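Local structure of GH3 beta-N-acetylglucosaminidase (Paenibacillaceae, 6K5J) at residues 227-239 with 243-255. The protein hydrolyses terminal beta-linked N-acetylglucosamine residues, as a glycoside hydrolase of family 3. Sequence-based numbering, arbitrary orientation.
Sequences VMTAHVLFPAVEP and PATLSSNVIEGLL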
ATOM      1  N   VAL A 227      -9.334  -7.554  -8.837  1.00 17.75           N
ATOM      2  CA  VAL A 227      -7.964  -8.054  -8.789  1.00 20.21           C
ATOM      3  C   VAL A 227      -7.111  -7.124  -9.655  1.00 22.27           C
ATOM      4  O   VAL A 227      -7.476  -6.836 -10.801  1.00 17.83           O
ATOM      5  CB  VAL A 227      -7.880  -9.514  -9.295  1.00 20.24           C
ATOM      6  CG1 VAL A 227      -6.426 -10.015  -9.359  1.00 15.95           C
ATOM      7  CG2 VAL A 227      -8.733 -10.451  -8.421  1.00 18.23           C
ATOM      8  N   MET A 228      -5.991  -6.642  -9.107  1.00 17.72           N
ATOM      9  CA  MET A 228      -5.033  -5.845  -9.868  1.00 18.27           C
ATOM     10  C   MET A 228      -3.829  -6.697 -10.253  1.00 19.40           C
ATOM     11  O   MET A 228      -3.327  -7.484  -9.444  1.00 20.88           O
ATOM     12  CB  MET A 228      -4.566  -4.618  -9.069  1.00 16.27           C
ATOM     13  CG  MET A 228      -3.402  -3.849  -9.721  1.00 20.10           C
ATOM     14  SD  MET A 228      -2.850  -2.432  -8.728  1.00 21.39           S
ATOM     15  CE  MET A 228      -4.197  -1.279  -8.984  1.00 20.59           C
ATOM     16  N   THR A 229      -3.351  -6.524 -11.484  1.00 17.14           N
ATOM     17  CA  THR A 229      -2.251  -7.332 -11.990  1.00 19.15           C
ATOM     18  C   THR A 229      -0.899  -6.756 -11.567  1.00 22.40           C
ATOM     19  O   THR A 229      -0.800  -5.626 -11.075  1.00 23.99           O
ATOM     20  CB  THR A 229      -2.316  -7.431 -13.523  1.00 22.45           C
ATOM     21  OG1 THR A 229      -2.089  -6.137 -14.088  1.00 24.10           O
ATOM     22  CG2 THR A 229      -3.667  -7.930 -13.971  1.00 21.51           C
ATOM     23  N   ALA A 230       0.155  -7.553 -11.778  1.00 20.86           N
ATOM     24  CA  ALA A 230       1.542  -7.143 -11.588  1.00 22.06           C
ATOM     25  C   ALA A 230       2.251  -7.005 -12.933  1.00 21.85           C
ATOM     26  O   ALA A 230       2.092  -7.858 -13.815  1.00 21.12           O
ATOM     27  CB  ALA A 230       2.297  -8.166 -10.736  1.00 19.92           C
ATOM     28  N   HIS A 231       3.051  -5.942 -13.079  1.00 21.37           N
ATOM     29  CA  HIS A 231       3.884  -5.742 -14.269  1.00 22.72           C
ATOM     30  C   HIS A 231       5.163  -6.579 -14.163  1.00 22.52           C
ATOM     31  O   HIS A 231       6.280  -6.060 -14.173  1.00 23.82           O
ATOM     32  CB  HIS A 231       4.260  -4.276 -14.446  1.00 24.24           C
ATOM     33  CG  HIS A 231       3.102  -3.326 -14.571  1.00 25.18           C
ATOM     34  ND1 HIS A 231       1.906  -3.655 -15.181  1.00 21.69           N
ATOM     35  CD2 HIS A 231       2.985  -2.034 -14.184  1.00 20.93           C
ATOM     36  CE1 HIS A 231       1.100  -2.607 -15.152  1.00 20.37           C
ATOM     37  NE2 HIS A 231       1.733  -1.608 -14.559  1.00 23.97           N
ATOM     38  N   VAL A 232       4.987  -7.896 -14.055  1.00 24.24           N
ATOM     39  CA  VAL A 232       6.080  -8.816 -13.749  1.00 23.63           C
ATOM     40  C   VAL A 232       5.996 -10.012 -14.693  1.00 24.28           C
ATOM     41  O   VAL A 232       4.900 -10.489 -15.005  1.00 21.08           O
ATOM     42  CB  VAL A 232       6.022  -9.251 -12.263  1.00 21.00           C
ATOM     43  CG1 VAL A 232       7.016 -10.380 -11.953  1.00 20.75           C
ATOM     44  CG2 VAL A 232       6.254  -8.034 -11.347  1.00 19.26           C
ATOM     45  N   LEU A 233       7.151 -10.475 -15.175  1.00 21.70           N
ATOM     46  CA  LEU A 233       7.211 -11.657 -16.030  1.00 22.02           C
ATOM     47  C   LEU A 233       7.155 -12.934 -15.201  1.00 22.50           C
ATOM     48  O   LEU A 233       7.856 -13.063 -14.193  1.00 20.49           O
ATOM     49  CB  LEU A 233       8.499 -11.662 -16.852  1.00 21.97           C
ATOM     50  CG  LEU A 233       8.745 -10.413 -17.691  1.00 27.12           C
ATOM     51  CD1 LEU A 233      10.198 -10.366 -18.145  1.00 29.22           C
ATOM     52  CD2 LEU A 233       7.800 -10.437 -18.880  1.00 28.76           C
ATOM     53  N   PHE A 234       6.334 -13.887 -15.650  1.00 20.85           N
ATOM     54  CA  PHE A 234       6.222 -15.215 -15.043  1.00 25.31           C
ATOM     55  C   PHE A 234       6.418 -16.252 -16.145  1.00 26.82           C
ATOM     56  O   PHE A 234       5.444 -16.766 -16.709  1.00 24.82           O
ATOM     57  CB  PHE A 234       4.872 -15.400 -14.341  1.00 24.26           C
ATOM     58  CG  PHE A 234       4.671 -14.490 -13.148  1.00 22.22           C
ATOM     59  CD1 PHE A 234       4.225 -13.186 -13.326  1.00 23.00           C
ATOM     60  CD2 PHE A 234       4.940 -14.936 -11.865  1.00 21.69           C
ATOM     61  CE1 PHE A 234       4.052 -12.338 -12.239  1.00 20.66           C
ATOM     62  CE2 PHE A 234       4.775 -14.100 -10.773  1.00 21.07           C
ATOM     63  CZ  PHE A 234       4.325 -12.797 -10.959  1.00 21.52           C
ATOM     64  N   PRO A 235       7.668 -16.584 -16.477  1.00 28.40           N
ATOM     65  CA  PRO A 235       7.914 -17.524 -17.589  1.00 26.66           C
ATOM     66  C   PRO A 235       7.271 -18.893 -17.425  1.00 29.66           C
ATOM     67  O   PRO A 235       7.058 -19.569 -18.436  1.00 29.48           O
ATOM     68  CB  PRO A 235       9.446 -17.639 -17.630  1.00 27.55           C
ATOM     69  CG  PRO A 235       9.929 -17.050 -16.322  1.00 27.74           C
ATOM     70  CD  PRO A 235       8.918 -16.021 -15.942  1.00 23.87           C
ATOM     71  N   ALA A 236       6.969 -19.344 -16.201  1.00 26.19           N
ATOM     72  CA  ALA A 236       6.286 -20.629 -16.057  1.00 28.07           C
ATOM     73  C   ALA A 236       4.852 -20.577 -16.565  1.00 31.44           C
ATOM     74  O   ALA A 236       4.266 -21.630 -16.847  1.00 32.38           O
ATOM     75  CB  ALA A 236       6.289 -21.090 -14.596  1.00 25.96           C
ATOM     76  N   VAL A 237       4.277 -19.382 -16.667  1.00 26.91           N
ATOM     77  CA  VAL A 237       2.922 -19.195 -17.158  1.00 26.50           C
ATOM     78  C   VAL A 237       2.912 -18.614 -18.564  1.00 30.60           C
ATOM     79  O   VAL A 237       2.138 -19.058 -19.415  1.00 28.58           O
ATOM     80  CB  VAL A 237       2.103 -18.306 -16.194  1.00 26.29           C
ATOM     81  CG1 VAL A 237       0.644 -18.227 -16.653  1.00 25.27           C
ATOM     82  CG2 VAL A 237       2.182 -18.841 -14.782  1.00 27.87           C
ATOM     83  N   GLU A 238       3.766 -17.631 -18.822  1.00 29.89           N
ATOM     84  CA  GLU A 238       3.779 -16.895 -20.084  1.00 27.35           C
ATOM     85  C   GLU A 238       5.144 -17.044 -20.740  1.00 31.31           C
ATOM     86  O   GLU A 238       6.136 -16.479 -20.240  1.00 30.56           O
ATOM     87  CB  GLU A 238       3.453 -15.423 -19.850  1.00 26.84           C
ATOM     88  CG  GLU A 238       3.588 -14.533 -21.073  1.00 28.74           C
ATOM     89  CD  GLU A 238       2.755 -15.030 -22.248  1.00 33.96           C
ATOM     90  OE1 GLU A 238       3.351 -15.493 -23.245  1.00 39.71           O
ATOM     91  OE2 GLU A 238       1.505 -14.959 -22.174  1.00 31.08           O
ATOM     92  N   PRO A 239       5.248 -17.797 -21.837  1.00 34.52           N
ATOM     93  CA  PRO A 239       6.553 -17.946 -22.504  1.00 35.11           C
ATOM     94  C   PRO A 239       7.041 -16.678 -23.174  1.00 35.96           C
ATOM     95  O   PRO A 239       8.257 -16.490 -23.286  1.00 38.80           O
ATOM     96  CB  PRO A 239       6.300 -19.056 -23.538  1.00 36.48           C
ATOM     97  CG  PRO A 239       5.038 -19.730 -23.092  1.00 43.18           C
ATOM     98  CD  PRO A 239       4.218 -18.669 -22.423  1.00 35.51           C
ATOM     99  N   PRO A 243       4.664  -9.017 -19.437  1.00 26.22           N
ATOM    100  CA  PRO A 243       4.311  -9.059 -18.011  1.00 25.69           C
ATOM    101  C   PRO A 243       2.877  -9.543 -17.842  1.00 25.90           C
ATOM    102  O   PRO A 243       2.082  -9.545 -18.786  1.00 24.79           O
ATOM    103  CB  PRO A 243       4.479  -7.605 -17.559  1.00 23.79           C
ATOM    104  CG  PRO A 243       4.263  -6.802 -18.793  1.00 28.05           C
ATOM    105  CD  PRO A 243       4.769  -7.638 -19.948  1.00 26.66           C
ATOM    106  N   ALA A 244       2.554  -9.968 -16.616  1.00 25.33           N
ATOM    107  CA  ALA A 244       1.224 -10.507 -16.342  1.00 23.04           C
ATOM    108  C   ALA A 244       0.127  -9.563 -16.822  1.00 23.60           C
ATOM    109  O   ALA A 244      -0.895 -10.007 -17.350  1.00 23.57           O
ATOM    110  CB  ALA A 244       1.066 -10.783 -14.845  1.00 21.05           C
ATOM    111  N   THR A 245       0.334  -8.252 -16.654  1.00 19.72           N
ATOM    112  CA  THR A 245      -0.637  -7.252 -17.089  1.00 22.16           C
ATOM    113  C   THR A 245      -0.995  -7.385 -18.564  1.00 24.03           C
ATOM    114  O   THR A 245      -2.127  -7.084 -18.954  1.00 22.22           O
ATOM    115  CB  THR A 245      -0.075  -5.852 -16.827  1.00 23.49           C
ATOM    116  OG1 THR A 245       0.211  -5.723 -15.432  1.00 22.78           O
ATOM    117  CG2 THR A 245      -1.065  -4.761 -17.245  1.00 20.16           C
ATOM    118  N   LEU A 246      -0.047  -7.807 -19.398  1.00 21.48           N
ATOM    119  CA  LEU A 246      -0.238  -7.886 -20.840  1.00 23.56           C
ATOM    120  C   LEU A 246      -0.304  -9.319 -21.360  1.00 25.47           C
ATOM    121  O   LEU A 246      -0.203  -9.530 -22.573  1.00 22.61           O
ATOM    122  CB  LEU A 246       0.886  -7.122 -21.555  1.00 22.09           C
ATOM    123  CG  LEU A 246       1.110  -5.688 -21.069  1.00 24.51           C
ATOM    124  CD1 LEU A 246       2.160  -4.966 -21.913  1.00 25.01           C
ATOM    125  CD2 LEU A 246      -0.202  -4.894 -21.059  1.00 21.99           C
ATOM    126  N   SER A 247      -0.482 -10.305 -20.487  1.00 23.71           N
ATOM    127  CA  SER A 247      -0.389 -11.715 -20.856  1.00 21.63           C
ATOM    128  C   SER A 247      -1.759 -12.376 -20.810  1.00 24.58           C
ATOM    129  O   SER A 247      -2.357 -12.507 -19.733  1.00 22.12           O
ATOM    130  CB  SER A 247       0.558 -12.451 -19.913  1.00 23.23           C
ATOM    131  OG  SER A 247       0.373 -13.846 -20.027  1.00 23.36           O
ATOM    132  N   SER A 248      -2.251 -12.826 -21.972  1.00 25.42           N
ATOM    133  CA  SER A 248      -3.493 -13.594 -21.944  1.00 24.31           C
ATOM    134  C   SER A 248      -3.312 -14.903 -21.184  1.00 23.50           C
ATOM    135  O   SER A 248      -4.260 -15.384 -20.560  1.00 23.88           O
ATOM    136  CB  SER A 248      -4.009 -13.837 -23.370  1.00 26.89           C
ATOM    137  OG  SER A 248      -3.019 -14.446 -24.176  1.00 34.09           O
ATOM    138  N   ASN A 249      -2.099 -15.471 -21.186  1.00 24.35           N
ATOM    139  CA  ASN A 249      -1.849 -16.683 -20.401  1.00 24.33           C
ATOM    140  C   ASN A 249      -2.105 -16.456 -18.917  1.00 23.69           C
ATOM    141  O   ASN A 249      -2.688 -17.315 -18.240  1.00 22.38           O
ATOM    142  CB  ASN A 249      -0.418 -17.171 -20.605  1.00 23.78           C
ATOM    143  CG  ASN A 249      -0.274 -18.028 -21.845  1.00 30.43           C
ATOM    144  OD1 ASN A 249      -1.111 -17.976 -22.740  1.00 27.61           O
ATOM    145  ND2 ASN A 249       0.795 -18.806 -21.906  1.00 30.54           N
ATOM    146  N   VAL A 250      -1.671 -15.310 -18.388  1.00 22.71           N
ATOM    147  CA  VAL A 250      -1.851 -15.046 -16.963  1.00 22.78           C
ATOM    148  C   VAL A 250      -3.288 -14.637 -16.659  1.00 22.16           C
ATOM    149  O   VAL A 250      -3.870 -15.085 -15.664  1.00 23.03           O
ATOM    150  CB  VAL A 250      -0.850 -13.976 -16.475  1.00 21.68           C
ATOM    151  CG1 VAL A 250      -1.068 -13.685 -14.985  1.00 24.04           C
ATOM    152  CG2 VAL A 250       0.585 -14.422 -16.722  1.00 21.82           C
ATOM    153  N   ILE A 251      -3.884 -13.776 -17.482  1.00 23.91           N
ATOM    154  CA  ILE A 251      -5.188 -13.223 -17.128  1.00 21.82           C
ATOM    155  C   ILE A 251      -6.310 -14.127 -17.635  1.00 25.45           C
ATOM    156  O   ILE A 251      -7.045 -14.719 -16.837  1.00 24.53           O
ATOM    157  CB  ILE A 251      -5.351 -11.782 -17.640  1.00 20.98           C
ATOM    158  CG1 ILE A 251      -4.285 -10.872 -17.011  1.00 21.15           C
ATOM    159  CG2 ILE A 251      -6.723 -11.260 -17.290  1.00 21.99           C
ATOM    160  CD1 ILE A 251      -4.367  -9.423 -17.456  1.00 23.52           C
ATOM    161  N   GLU A 252      -6.475 -14.235 -18.960  1.00 24.58           N
ATOM    162  CA  GLU A 252      -7.548 -15.090 -19.467  1.00 22.14           C
ATOM    163  C   GLU A 252      -7.318 -16.541 -19.079  1.00 23.23           C
ATOM    164  O   GLU A 252      -8.258 -17.249 -18.704  1.00 26.12           O
ATOM    165  CB  GLU A 252      -7.673 -14.981 -20.992  1.00 21.67           C
ATOM    166  CG  GLU A 252      -8.348 -13.717 -21.505  1.00 27.96           C
ATOM    167  CD  GLU A 252      -9.796 -13.540 -21.056  1.00 32.42           C
ATOM    168  OE1 GLU A 252     -10.404 -14.498 -20.527  1.00 32.74           O
ATOM    169  OE2 GLU A 252     -10.334 -12.420 -21.247  1.00 33.35           O
ATOM    170  N   GLY A 253      -6.081 -17.006 -19.179  1.00 22.52           N
ATOM    171  CA  GLY A 253      -5.789 -18.400 -18.923  1.00 24.42           C
ATOM    172  C   GLY A 253      -5.850 -18.763 -17.457  1.00 26.54           C
ATOM    173  O   GLY A 253      -6.671 -19.582 -17.041  1.00 26.07           O
ATOM    174  N   LEU A 254      -4.994 -18.129 -16.658  1.00 24.86           N
ATOM    175  CA  LEU A 254      -4.830 -18.546 -15.272  1.00 22.81           C
ATOM    176  C   LEU A 254      -5.895 -17.931 -14.368  1.00 25.70           C
ATOM    177  O   LEU A 254      -6.581 -18.650 -13.634  1.00 23.70           O
ATOM    178  CB  LEU A 254      -3.421 -18.182 -14.806  1.00 24.17           C
ATOM    179  CG  LEU A 254      -3.005 -18.387 -13.355  1.00 28.34           C
ATOM    180  CD1 LEU A 254      -3.108 -19.849 -12.963  1.00 29.86           C
ATOM    181  CD2 LEU A 254      -1.577 -17.878 -13.169  1.00 25.20           C
ATOM    182  N   LEU A 255      -6.048 -16.602 -14.406  1.00 24.42           N
ATOM    183  CA  LEU A 255      -6.974 -15.934 -13.492  1.00 20.85           C
ATOM    184  C   LEU A 255      -8.429 -16.222 -13.857  1.00 22.12           C
ATOM    185  O   LEU A 255      -9.229 -16.614 -12.999  1.00 23.31           O
ATOM    186  CB  LEU A 255      -6.711 -14.426 -13.502  1.00 22.25           C
ATOM    187  CG  LEU A 255      -7.612 -13.523 -12.650  1.00 20.21           C
ATOM    188  CD1 LEU A 255      -7.703 -14.024 -11.201  1.00 17.50           C
ATOM    189  CD2 LEU A 255      -7.048 -12.094 -12.681  1.00 18.25           C
TER
HETATM  190  O   HOH W   1      -0.081 -15.268 -24.253  1.00 39.56           O
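In a beta-alpha-beta unit of the TIM-barrel-like domain, the loop leaving strand 226-229 folds back on the start of helix 249-258, and T245, in the short 3-10 turn ahead of the helix, ties that turn to the strand end and the loop. OG1 of T245 hydrogen-bonds to T229 OG1 (2.7 Å) and to H231 ND1 (2.7 Å), meeting the imidazole at its edge. A threonine hydroxyl suits this place because it can both give and accept a proton; with NE2 of H231 bonded to O of the modified cysteine at position 269, both ring nitrogens are engaged and the ring's rotation is fixed. A244 N donates to V232 O (2.9 Å) from above the carbonyl plane, and the small A244 methyl fits against F234.

At the helix start, S247 OG caps V250 N and donates to the anti lone pair of E238 OE2 (2.7 Å). With CG anti to its N (chi1 174°) and a bend at chi2, E238 turns its carboxylate toward this serine. N249 ND2 reaches V237 O in the carbonyl plane (2.8 Å). V237 CG1 packs loop on helix at V250 CG2 (3.8 Å); V227 meets L255 tip to tip, strand on helix, and its backbone pairs with V264 and V266 of parallel strand 264-266, completing a beta-alpha-beta crossover.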